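Local coordinates for protein TipC2 (Streptococcus intermedius B196, PDB 6DHX) that probably acts as an immunity protein (antitoxin) against an antibacterial toxin exported by a type VII secretion system, at residues Q27-T32 / N36-K41; N40-V45 / W170-K175; K132-E137 / R141-K146. One frame throughout, in Å; residues are numbered along the deposited sequence.

The three contacts lie toward two ends of one sheet-based fold, where helices meet loops and strands. Interactions 1 and 2 are neighbours, with centres about 10 Å apart, and they share Asn40 and Lys41: the loop that turns back on helix 21-32 in interaction 1 goes on to meet the last part of helix 151-173 in interaction 2. They touch directly, for instance where Phe39 CZ lies 3.7 Å from Trp170 CE3. Interaction 3 lies on the opposite side of the chain's centre, about 35 Å from interaction 1 and 33 Å from interaction 2, centre to centre. In sequence it is nested within the long connection that interaction 2 closes.

Interaction 1: residues Q27-T32 / N36-K41; sequences QETEKT and NNIFNK
Thr32, the last residue of helix 21-32, grips the chain that leaves it at two points. Its carbonyl O accepts from Asn36 N at 2.8 Å, and its side-chain OG1 accepts from Ile38 N at 2.9 Å, with an N-H...O angle of 153°. The same hydroxyl donates to Glu28 O one turn back, so OG1 relays between helix and loop; chi1 of 63°, which sets OG1 between the backbone N and carbonyl carbon, gives it both partners. Beside these two bonds, Ile38 leans its CB and CG1 on Glu28 CG, each 4.1 Å away, the side chains crossing at about a right angle. Thr29 OG1 comes to the edge of the Phe39 ring, 3.4 Å from CE2, while its hydrogen bond goes to Ile25 O. Further out, Asn37 OD1 takes Phe39 N at 2.9 Å in an Asx turn, and Asn40 ND2 bonds Asn36 OD1; the two bonds tie the 3-10 segment 38-41 to the residues just before it. The contact folds the loop back on helix 21-32, beside the sheet: Trp170 of helix 151-173 touches Glu28, Ile38 and Phe39, and Phe39 packs on Ile79 and Phe81 of strand 74-82 and Val47 of strand 45-51.

Interaction 2: residues N40-V45 / W170-K175; sequences NKLTDV and WCSIYK
Ile173, in the last part of helix 151-173, presses its branched side chain against the backbone and side chains of Lys41 and Leu42. Its CB sits 4.0 Å from Lys41 CB. From there the branches part: CG2 rests over the peptide that joins the two loop residues, 3.8 Å from Lys41 O, and also meets Leu42 CD1 at 3.9 Å. The other branch ends in CD1, which lies 4.1 Å from Leu42 CB. With chi1 at 65°, CG1 stands between the backbone N and the carbonyl carbon, and CG2 falls beside the N, where it faces the loop. Leu42 runs across Ile173 at about a right angle, and its CD1 reaches the neighbourhood of Ser172 OG, whose hydrogen bond goes to Asp169 O. Lys41 extends past the isoleucine along its aliphatic chain, and its NZ reaches a water at 3.2 Å; that water donates to Ile173 O at 2.7 Å. Ile38 and Tyr65 border the same patch, touching Ile173 and Leu42 respectively. The direct contact is therefore apolar, a small van der Waals seam between loop and helix, and its polar link passes through a single water that ties the lysine ammonium to the carbonyl of Ile173.

Interaction 3: residues K132-E137 / R141-K146; sequences KYIEDE and RAYLKK
A strand-to-helix connection, in which the chain leaves strand 130-134 and enters helix 137-146 after a short turn, brings Ile134 and Tyr143 together across the corner. Ile134 CD1 meets the hydroxyl end of the phenol obliquely, 3.7 Å from both CE2 and OH of Tyr143, and the two side chains cross at about a right angle. On the strand side, chi1 of -58° places CG1 beside the backbone N, from where CD1 reaches the tyrosine. Leu125 of strand 116-127 touches both partners, and Val102 of strand 102-111 also packs on the tyrosine, so the ring is set against the sheet.

The helix starts with Asp136 as its N-cap residue: OD1 reaches the backbone N atoms of Thr138 and Gln139, both through weak hydrogen bonds. The first turn then closes in regular alpha-helical fashion, with Arg141 N bonded to Glu137 O at 2.9 Å and an N-H...O angle of 174°.

The side chains of Glu137 and Arg141, one turn apart, lie side by side and point the same way, with Glu137 CG 3.9 Å from Arg141 CD. At 4.3 Å, Glu137 OE2 and Arg141 NH1 stand beyond a direct salt bridge; the carboxylate and guanidinium planes are turned 65° apart. A water spans the interval, donating to OE2 and accepting from NH1, each at 2.7 Å; it lies in the guanidinium plane, at its edge. The other carboxylate oxygen, OE1, is bonded to Gln191 NE2, a second hold on the carboxylate. Trp195, the C-terminal residue, makes a cation-pi contact with Arg141 and also touches Glu137 and Leu144.

Interaction 1: residues Q27-T32 / N36-K41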
loop_
_atom_site.group_PDB
_atom_site.type_symbol
_atom_site.label_atom_id
_atom_site.label_comp_id
_atom_site.label_asym_id
_atom_site.label_seq_id
_atom_site.Cartn_x
_atom_site.Cartn_y
_atom_site.Cartn_z
ATOM N N GLN A 27 -1.877 -10.302 9.939
ATOM C CA GLN A 27 -1.743 -11.514 10.758
ATOM C C GLN A 27 -1.627 -12.754 9.898
ATOM O O GLN A 27 -0.896 -13.687 10.243
ATOM C CB GLN A 27 -2.942 -11.623 11.714
ATOM C CG GLN A 27 -2.865 -10.486 12.764
ATOM C CD GLN A 27 -4.022 -10.451 13.748
ATOM O OE1 GLN A 27 -4.470 -9.360 14.116
ATOM N NE2 GLN A 27 -4.513 -11.629 14.202
ATOM N N GLU A 28 -2.400 -12.831 8.810
ATOM C CA GLU A 28 -2.277 -14.050 8.013
ATOM C C GLU A 28 -0.938 -14.072 7.290
ATOM O O GLU A 28 -0.367 -15.158 7.103
ATOM C CB GLU A 28 -3.431 -14.141 7.031
ATOM C CG GLU A 28 -3.442 -15.398 6.138
ATOM C CD GLU A 28 -3.705 -16.717 6.854
ATOM O OE1 GLU A 28 -4.051 -16.741 8.051
ATOM O OE2 GLU A 28 -3.607 -17.742 6.148
ATOM N N THR A 29 -0.432 -12.892 6.897
ATOM C CA THR A 29 0.897 -12.889 6.268
ATOM C C THR A 29 1.973 -13.226 7.269
ATOM O O THR A 29 2.863 -14.007 6.948
ATOM C CB THR A 29 1.183 -11.549 5.571
ATOM O OG1 THR A 29 0.145 -11.312 4.611
ATOM C CG2 THR A 29 2.598 -11.625 4.837
ATOM N N GLU A 30 1.896 -12.701 8.506
ATOM C CA GLU A 30 2.920 -13.051 9.471
ATOM C C GLU A 30 2.876 -14.542 9.832
ATOM O O GLU A 30 3.927 -15.164 10.095
ATOM C CB GLU A 30 2.758 -12.169 10.731
ATOM C CG GLU A 30 4.005 -12.267 11.636
ATOM C CD GLU A 30 3.953 -13.458 12.608
ATOM O OE1 GLU A 30 2.838 -13.971 12.868
ATOM O OE2 GLU A 30 5.026 -13.897 13.109
ATOM N N LYS A 31 1.670 -15.123 9.832
ATOM C CA LYS A 31 1.514 -16.531 10.135
ATOM C C LYS A 31 2.124 -17.420 9.058
ATOM O O LYS A 31 2.662 -18.480 9.385
ATOM C CB LYS A 31 0.012 -16.842 10.300
ATOM C CG LYS A 31 -0.279 -18.334 10.393
ATOM C CD LYS A 31 -1.825 -18.546 10.445
ATOM C CE LYS A 31 -2.187 -20.000 10.648
ATOM N NZ LYS A 31 -3.651 -20.179 10.928
ATOM N N THR A 32 2.058 -16.991 7.788
ATOM C CA THR A 32 2.379 -17.858 6.652
ATOM C C THR A 32 3.683 -17.525 5.931
ATOM O O THR A 32 4.182 -18.393 5.194
ATOM C CB THR A 32 1.258 -17.824 5.605
ATOM O OG1 THR A 32 1.103 -16.517 5.059
ATOM C CG2 THR A 32 -0.107 -18.245 6.262
ATOM N N ASN A 36 4.636 -20.863 3.861
ATOM C CA ASN A 36 4.030 -20.868 2.530
ATOM C C ASN A 36 3.160 -19.626 2.460
ATOM O O ASN A 36 1.965 -19.642 2.817
ATOM C CB ASN A 36 3.282 -22.204 2.298
ATOM C CG ASN A 36 2.577 -22.275 0.934
ATOM O OD1 ASN A 36 2.612 -21.350 0.133
ATOM N ND2 ASN A 36 1.914 -23.388 0.689
ATOM N N ASN A 37 3.771 -18.526 2.014
ATOM C CA ASN A 37 3.133 -17.209 2.045
ATOM C C ASN A 37 1.754 -17.260 1.415
ATOM O O ASN A 37 1.602 -17.720 0.291
ATOM C CB ASN A 37 4.035 -16.227 1.280
ATOM C CG ASN A 37 3.715 -14.758 1.594
ATOM O OD1 ASN A 37 2.572 -14.336 1.557
ATOM N ND2 ASN A 37 4.764 -13.975 1.891
ATOM N N ILE A 38 0.759 -16.712 2.136
ATOM C CA ILE A 38 -0.595 -16.648 1.600
ATOM C C ILE A 38 -0.625 -16.011 0.200
ATOM O O ILE A 38 -1.403 -16.415 -0.658
ATOM C CB ILE A 38 -1.502 -15.875 2.601
ATOM C CG1 ILE A 38 -2.931 -15.758 2.054
ATOM C CG2 ILE A 38 -0.982 -14.434 2.920
ATOM C CD1 ILE A 38 -3.625 -17.033 2.015
ATOM N N PHE A 39 0.253 -15.043 -0.075
ATOM C CA PHE A 39 0.227 -14.372 -1.368
ATOM C C PHE A 39 0.776 -15.234 -2.493
ATOM O O PHE A 39 0.643 -14.856 -3.665
ATOM C CB PHE A 39 0.993 -13.039 -1.273
ATOM C CG PHE A 39 0.186 -11.946 -0.631
ATOM C CD1 PHE A 39 -0.744 -11.185 -1.372
ATOM C CD2 PHE A 39 0.326 -11.678 0.730
ATOM C CE1 PHE A 39 -1.496 -10.162 -0.749
ATOM C CE2 PHE A 39 -0.396 -10.667 1.358
ATOM C CZ PHE A 39 -1.344 -9.897 0.637
ATOM N N ASN A 40 1.385 -16.393 -2.178
ATOM C CA ASN A 40 1.658 -17.362 -3.235
ATOM C C ASN A 40 0.373 -17.757 -3.945
ATOM O O ASN A 40 0.442 -18.189 -5.094
ATOM C CB ASN A 40 2.329 -18.645 -2.687
ATOM C CG ASN A 40 3.751 -18.373 -2.148
ATOM O OD1 ASN A 40 4.374 -17.408 -2.535
ATOM N ND2 ASN A 40 4.234 -19.223 -1.257
ATOM N N LYS A 41 -0.774 -17.612 -3.279
ATOM C CA LYS A 41 -2.077 -17.988 -3.844
ATOM C C LYS A 41 -2.593 -16.961 -4.847
ATOM O O LYS A 41 -3.527 -17.277 -5.582
ATOM C CB LYS A 41 -3.118 -18.174 -2.727
ATOM C CG LYS A 41 -2.848 -19.416 -1.819
ATOM C CD LYS A 41 -3.926 -19.540 -0.722
ATOM C CE LYS A 41 -3.692 -20.784 0.152
ATOM N NZ LYS A 41 -4.800 -21.019 1.109
#

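Interaction 2: residues N40-V45 / W170-K175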
loop_
_atom_site.group_PDB
_atom_site.type_symbol
_atom_site.label_atom_id
_atom_site.label_comp_id
_atom_site.label_asym_id
_atom_site.label_seq_id
_atom_site.Cartn_x
_atom_site.Cartn_y
_atom_site.Cartn_z
ATOM N N ASN A 40 1.385 -16.393 -2.178
ATOM C CA ASN A 40 1.658 -17.362 -3.235
ATOM C C ASN A 40 0.373 -17.757 -3.945
ATOM O O ASN A 40 0.442 -18.189 -5.094
ATOM C CB ASN A 40 2.329 -18.645 -2.687
ATOM C CG ASN A 40 3.751 -18.373 -2.148
ATOM O OD1 ASN A 40 4.374 -17.408 -2.535
ATOM N ND2 ASN A 40 4.234 -19.223 -1.257
ATOM N N LYS A 41 -0.774 -17.612 -3.279
ATOM C CA LYS A 41 -2.077 -17.988 -3.844
ATOM C C LYS A 41 -2.593 -16.961 -4.847
ATOM O O LYS A 41 -3.527 -17.277 -5.582
ATOM C CB LYS A 41 -3.118 -18.174 -2.727
ATOM C CG LYS A 41 -2.848 -19.416 -1.819
ATOM C CD LYS A 41 -3.926 -19.540 -0.722
ATOM C CE LYS A 41 -3.692 -20.784 0.152
ATOM N NZ LYS A 41 -4.800 -21.019 1.109
ATOM N N LEU A 42 -1.999 -15.756 -4.903
ATOM C CA LEU A 42 -2.523 -14.647 -5.724
ATOM C C LEU A 42 -1.677 -14.580 -6.987
ATOM O O LEU A 42 -0.523 -14.129 -6.953
ATOM C CB LEU A 42 -2.478 -13.317 -4.963
ATOM C CG LEU A 42 -3.039 -12.092 -5.705
ATOM C CD1 LEU A 42 -4.534 -12.322 -6.016
ATOM C CD2 LEU A 42 -2.849 -10.859 -4.764
ATOM N N THR A 43 -2.268 -14.959 -8.116
ATOM C CA THR A 43 -1.471 -15.113 -9.323
ATOM C C THR A 43 -0.995 -13.768 -9.877
ATOM O O THR A 43 0.035 -13.728 -10.542
ATOM C CB THR A 43 -2.309 -15.904 -10.358
ATOM O OG1 THR A 43 -2.408 -17.238 -9.882
ATOM C CG2 THR A 43 -1.592 -15.957 -11.709
ATOM N N ASP A 44 -1.704 -12.658 -9.607
ATOM C CA ASP A 44 -1.294 -11.363 -10.150
ATOM C C ASP A 44 -0.076 -10.761 -9.463
ATOM O O ASP A 44 0.334 -9.682 -9.895
ATOM C CB ASP A 44 -2.431 -10.323 -10.051
ATOM C CG ASP A 44 -3.510 -10.544 -11.106
ATOM O OD1 ASP A 44 -3.244 -11.278 -12.086
ATOM O OD2 ASP A 44 -4.607 -9.959 -10.985
ATOM N N VAL A 45 0.482 -11.370 -8.412
ATOM C CA VAL A 45 1.600 -10.699 -7.746
ATOM C C VAL A 45 2.809 -11.618 -7.692
ATOM O O VAL A 45 2.701 -12.848 -7.816
ATOM C CB VAL A 45 1.202 -10.226 -6.322
ATOM C CG1 VAL A 45 -0.061 -9.334 -6.395
ATOM C CG2 VAL A 45 0.979 -11.468 -5.371
ATOM N N TRP A 170 -7.187 -9.601 -2.057
ATOM C CA TRP A 170 -7.094 -10.274 -0.760
ATOM C C TRP A 170 -8.304 -11.151 -0.517
ATOM O O TRP A 170 -8.180 -12.320 -0.110
ATOM C CB TRP A 170 -7.008 -9.224 0.368
ATOM C CG TRP A 170 -7.011 -9.892 1.719
ATOM C CD1 TRP A 170 -8.013 -9.870 2.671
ATOM C CD2 TRP A 170 -5.962 -10.723 2.249
ATOM N NE1 TRP A 170 -7.635 -10.642 3.761
ATOM C CE2 TRP A 170 -6.389 -11.169 3.533
ATOM C CE3 TRP A 170 -4.704 -11.116 1.765
ATOM C CZ2 TRP A 170 -5.588 -11.982 4.356
ATOM C CZ3 TRP A 170 -3.882 -11.949 2.599
ATOM C CH2 TRP A 170 -4.337 -12.362 3.865
ATOM N N CYS A 171 -9.505 -10.596 -0.773
ATOM C CA CYS A 171 -10.724 -11.378 -0.543
ATOM C C CYS A 171 -10.881 -12.532 -1.536
ATOM O O CYS A 171 -11.652 -13.459 -1.257
ATOM C CB CYS A 171 -11.987 -10.469 -0.569
ATOM S SG CYS A 171 -11.880 -9.226 0.833
ATOM N N SER A 172 -10.098 -12.562 -2.614
ATOM C CA SER A 172 -10.124 -13.705 -3.526
ATOM C C SER A 172 -9.226 -14.853 -3.077
ATOM O O SER A 172 -9.397 -15.970 -3.577
ATOM C CB SER A 172 -9.684 -13.277 -4.936
ATOM O OG SER A 172 -8.275 -13.191 -5.044
ATOM N N ILE A 173 -8.250 -14.607 -2.195
ATOM C CA ILE A 173 -7.383 -15.693 -1.723
ATOM C C ILE A 173 -7.587 -16.029 -0.252
ATOM O O ILE A 173 -7.108 -17.080 0.195
ATOM C CB ILE A 173 -5.898 -15.367 -1.962
ATOM C CG1 ILE A 173 -5.506 -14.160 -1.102
ATOM C CG2 ILE A 173 -5.660 -15.069 -3.417
ATOM C CD1 ILE A 173 -4.028 -13.837 -1.240
ATOM N N TYR A 174 -8.298 -15.202 0.501
ATOM C CA TYR A 174 -8.568 -15.405 1.918
ATOM C C TYR A 174 -10.055 -15.186 2.186
ATOM O O TYR A 174 -10.627 -14.220 1.687
ATOM C CB TYR A 174 -7.738 -14.405 2.750
ATOM C CG TYR A 174 -7.862 -14.661 4.225
ATOM C CD1 TYR A 174 -7.153 -15.713 4.811
ATOM C CD2 TYR A 174 -8.689 -13.874 5.029
ATOM C CE1 TYR A 174 -7.250 -15.979 6.140
ATOM C CE2 TYR A 174 -8.812 -14.143 6.396
ATOM C CZ TYR A 174 -8.065 -15.202 6.937
ATOM O OH TYR A 174 -8.127 -15.537 8.273
ATOM N N LYS A 175 -10.684 -16.065 2.973
ATOM C CA LYS A 175 -12.114 -15.884 3.276
ATOM C C LYS A 175 -12.248 -14.792 4.343
ATOM O O LYS A 175 -12.334 -15.034 5.546
ATOM C CB LYS A 175 -12.755 -17.203 3.693
ATOM C CG LYS A 175 -14.276 -17.169 3.516
ATOM C CD LYS A 175 -14.925 -18.369 4.183
ATOM C CE LYS A 175 -16.428 -18.341 4.064
ATOM N NZ LYS A 175 -16.968 -19.586 4.698
HETATM O O HOH W 1 -6.888 -18.921 2.194
#

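Interaction 3: residues K132-E137 / R141-K146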
loop_
_atom_site.group_PDB
_atom_site.type_symbol
_atom_site.label_atom_id
_atom_site.label_comp_id
_atom_site.label_asym_id
_atom_site.label_seq_id
_atom_site.Cartn_x
_atom_site.Cartn_y
_atom_site.Cartn_z
ATOM N N LYS A 132 13.926 11.211 -7.849
ATOM C CA LYS A 132 14.011 12.054 -6.667
ATOM C C LYS A 132 12.634 12.093 -6.016
ATOM O O LYS A 132 11.634 12.337 -6.695
ATOM C CB LYS A 132 14.476 13.468 -7.030
ATOM N N TYR A 133 12.579 11.863 -4.711
ATOM C CA TYR A 133 11.300 11.752 -4.020
ATOM C C TYR A 133 10.941 13.026 -3.264
ATOM O O TYR A 133 11.786 13.640 -2.602
ATOM C CB TYR A 133 11.322 10.543 -3.094
ATOM C CG TYR A 133 11.139 9.283 -3.904
ATOM C CD1 TYR A 133 9.947 9.046 -4.571
ATOM C CD2 TYR A 133 12.170 8.367 -4.063
ATOM C CE1 TYR A 133 9.774 7.896 -5.336
ATOM C CE2 TYR A 133 11.997 7.220 -4.824
ATOM C CZ TYR A 133 10.796 6.998 -5.457
ATOM O OH TYR A 133 10.607 5.861 -6.220
ATOM N N ILE A 134 9.679 13.436 -3.385
ATOM C CA ILE A 134 9.192 14.680 -2.799
ATOM C C ILE A 134 7.988 14.372 -1.934
ATOM O O ILE A 134 7.026 13.746 -2.402
ATOM C CB ILE A 134 8.842 15.716 -3.880
ATOM C CG1 ILE A 134 10.086 15.994 -4.729
ATOM C CG2 ILE A 134 8.263 16.993 -3.271
ATOM C CD1 ILE A 134 9.895 17.104 -5.737
ATOM N N GLU A 135 8.061 14.770 -0.651
ATOM C CA GLU A 135 7.007 14.504 0.317
ATOM C C GLU A 135 6.501 15.753 1.021
ATOM O O GLU A 135 5.409 15.713 1.592
ATOM C CB GLU A 135 7.463 13.496 1.398
ATOM C CG GLU A 135 8.944 13.220 1.407
ATOM C CD GLU A 135 9.273 11.780 1.002
ATOM O OE1 GLU A 135 10.233 11.202 1.557
ATOM O OE2 GLU A 135 8.573 11.224 0.127
ATOM N N ASP A 136 7.231 16.861 0.977
ATOM C CA ASP A 136 6.742 18.066 1.626
ATOM C C ASP A 136 5.383 18.496 1.077
ATOM O O ASP A 136 5.204 18.629 -0.131
ATOM C CB ASP A 136 7.767 19.203 1.432
ATOM C CG ASP A 136 7.289 20.528 2.026
ATOM O OD1 ASP A 136 6.654 21.314 1.288
ATOM O OD2 ASP A 136 7.546 20.750 3.228
ATOM N N GLU A 137 4.425 18.731 1.975
ATOM C CA GLU A 137 3.044 18.949 1.540
ATOM C C GLU A 137 2.920 20.070 0.510
ATOM O O GLU A 137 2.192 19.940 -0.487
ATOM C CB GLU A 137 2.150 19.261 2.736
ATOM C CG GLU A 137 0.688 19.354 2.367
ATOM C CD GLU A 137 -0.207 19.051 3.555
ATOM O OE1 GLU A 137 -0.115 17.920 4.119
ATOM O OE2 GLU A 137 -0.985 19.962 3.933
ATOM N N ARG A 141 1.430 19.363 -3.217
ATOM C CA ARG A 141 0.225 20.012 -3.721
ATOM C C ARG A 141 0.503 20.874 -4.954
ATOM O O ARG A 141 -0.353 20.964 -5.839
ATOM C CB ARG A 141 -0.448 20.839 -2.624
ATOM C CG ARG A 141 -0.997 19.948 -1.500
ATOM C CD ARG A 141 -1.678 20.780 -0.405
ATOM N NE ARG A 141 -2.969 21.316 -0.835
ATOM C CZ ARG A 141 -3.797 22.015 -0.046
ATOM N NH1 ARG A 141 -3.481 22.266 1.221
ATOM N NH2 ARG A 141 -4.969 22.420 -0.525
ATOM N N ALA A 142 1.687 21.488 -5.063
ATOM C CA ALA A 142 1.994 22.249 -6.277
ATOM C C ALA A 142 2.021 21.347 -7.516
ATOM O O ALA A 142 1.529 21.737 -8.587
ATOM C CB ALA A 142 3.322 23.005 -6.133
ATOM N N TYR A 143 2.623 20.159 -7.398
ATOM C CA TYR A 143 2.616 19.232 -8.522
ATOM C C TYR A 143 1.201 18.794 -8.839
ATOM O O TYR A 143 0.832 18.676 -10.017
ATOM C CB TYR A 143 3.489 18.005 -8.234
ATOM C CG TYR A 143 4.949 18.272 -8.378
ATOM C CD1 TYR A 143 5.559 18.266 -9.636
ATOM C CD2 TYR A 143 5.724 18.572 -7.255
ATOM C CE1 TYR A 143 6.911 18.557 -9.768
ATOM C CE2 TYR A 143 7.061 18.867 -7.371
ATOM C CZ TYR A 143 7.653 18.846 -8.619
ATOM O OH TYR A 143 8.996 19.120 -8.705
ATOM N N LEU A 144 0.410 18.477 -7.803
ATOM C CA LEU A 144 -0.951 18.007 -8.069
ATOM C C LEU A 144 -1.746 19.086 -8.786
ATOM O O LEU A 144 -2.434 18.808 -9.782
ATOM C CB LEU A 144 -1.649 17.599 -6.770
ATOM C CG LEU A 144 -0.969 16.452 -6.032
ATOM C CD1 LEU A 144 -1.736 16.177 -4.752
ATOM C CD2 LEU A 144 -0.943 15.162 -6.895
ATOM N N LYS A 145 -1.649 20.330 -8.294
ATOM C CA LYS A 145 -2.340 21.452 -8.945
ATOM C C LYS A 145 -1.879 21.638 -10.385
ATOM O O LYS A 145 -2.698 21.882 -11.281
ATOM C CB LYS A 145 -2.136 22.731 -8.137
ATOM C CG LYS A 145 -2.838 23.974 -8.745
ATOM C CD LYS A 145 -2.426 25.227 -7.944
ATOM C CE LYS A 145 -2.977 26.514 -8.550
ATOM N NZ LYS A 145 -2.195 27.680 -8.042
ATOM N N LYS A 146 -0.577 21.528 -10.635
ATOM C CA LYS A 146 -0.088 21.702 -12.002
ATOM C C LYS A 146 -0.725 20.697 -12.952
ATOM O O LYS A 146 -1.176 21.055 -14.043
ATOM C CB LYS A 146 1.428 21.586 -12.034
ATOM C CG LYS A 146 2.019 21.622 -13.391
ATOM C CD LYS A 146 3.530 21.719 -13.301
ATOM C CE LYS A 146 4.101 21.973 -14.696
ATOM N NZ LYS A 146 5.508 21.497 -14.746
HETATM O O HOH W 2 -1.142 22.373 2.625
#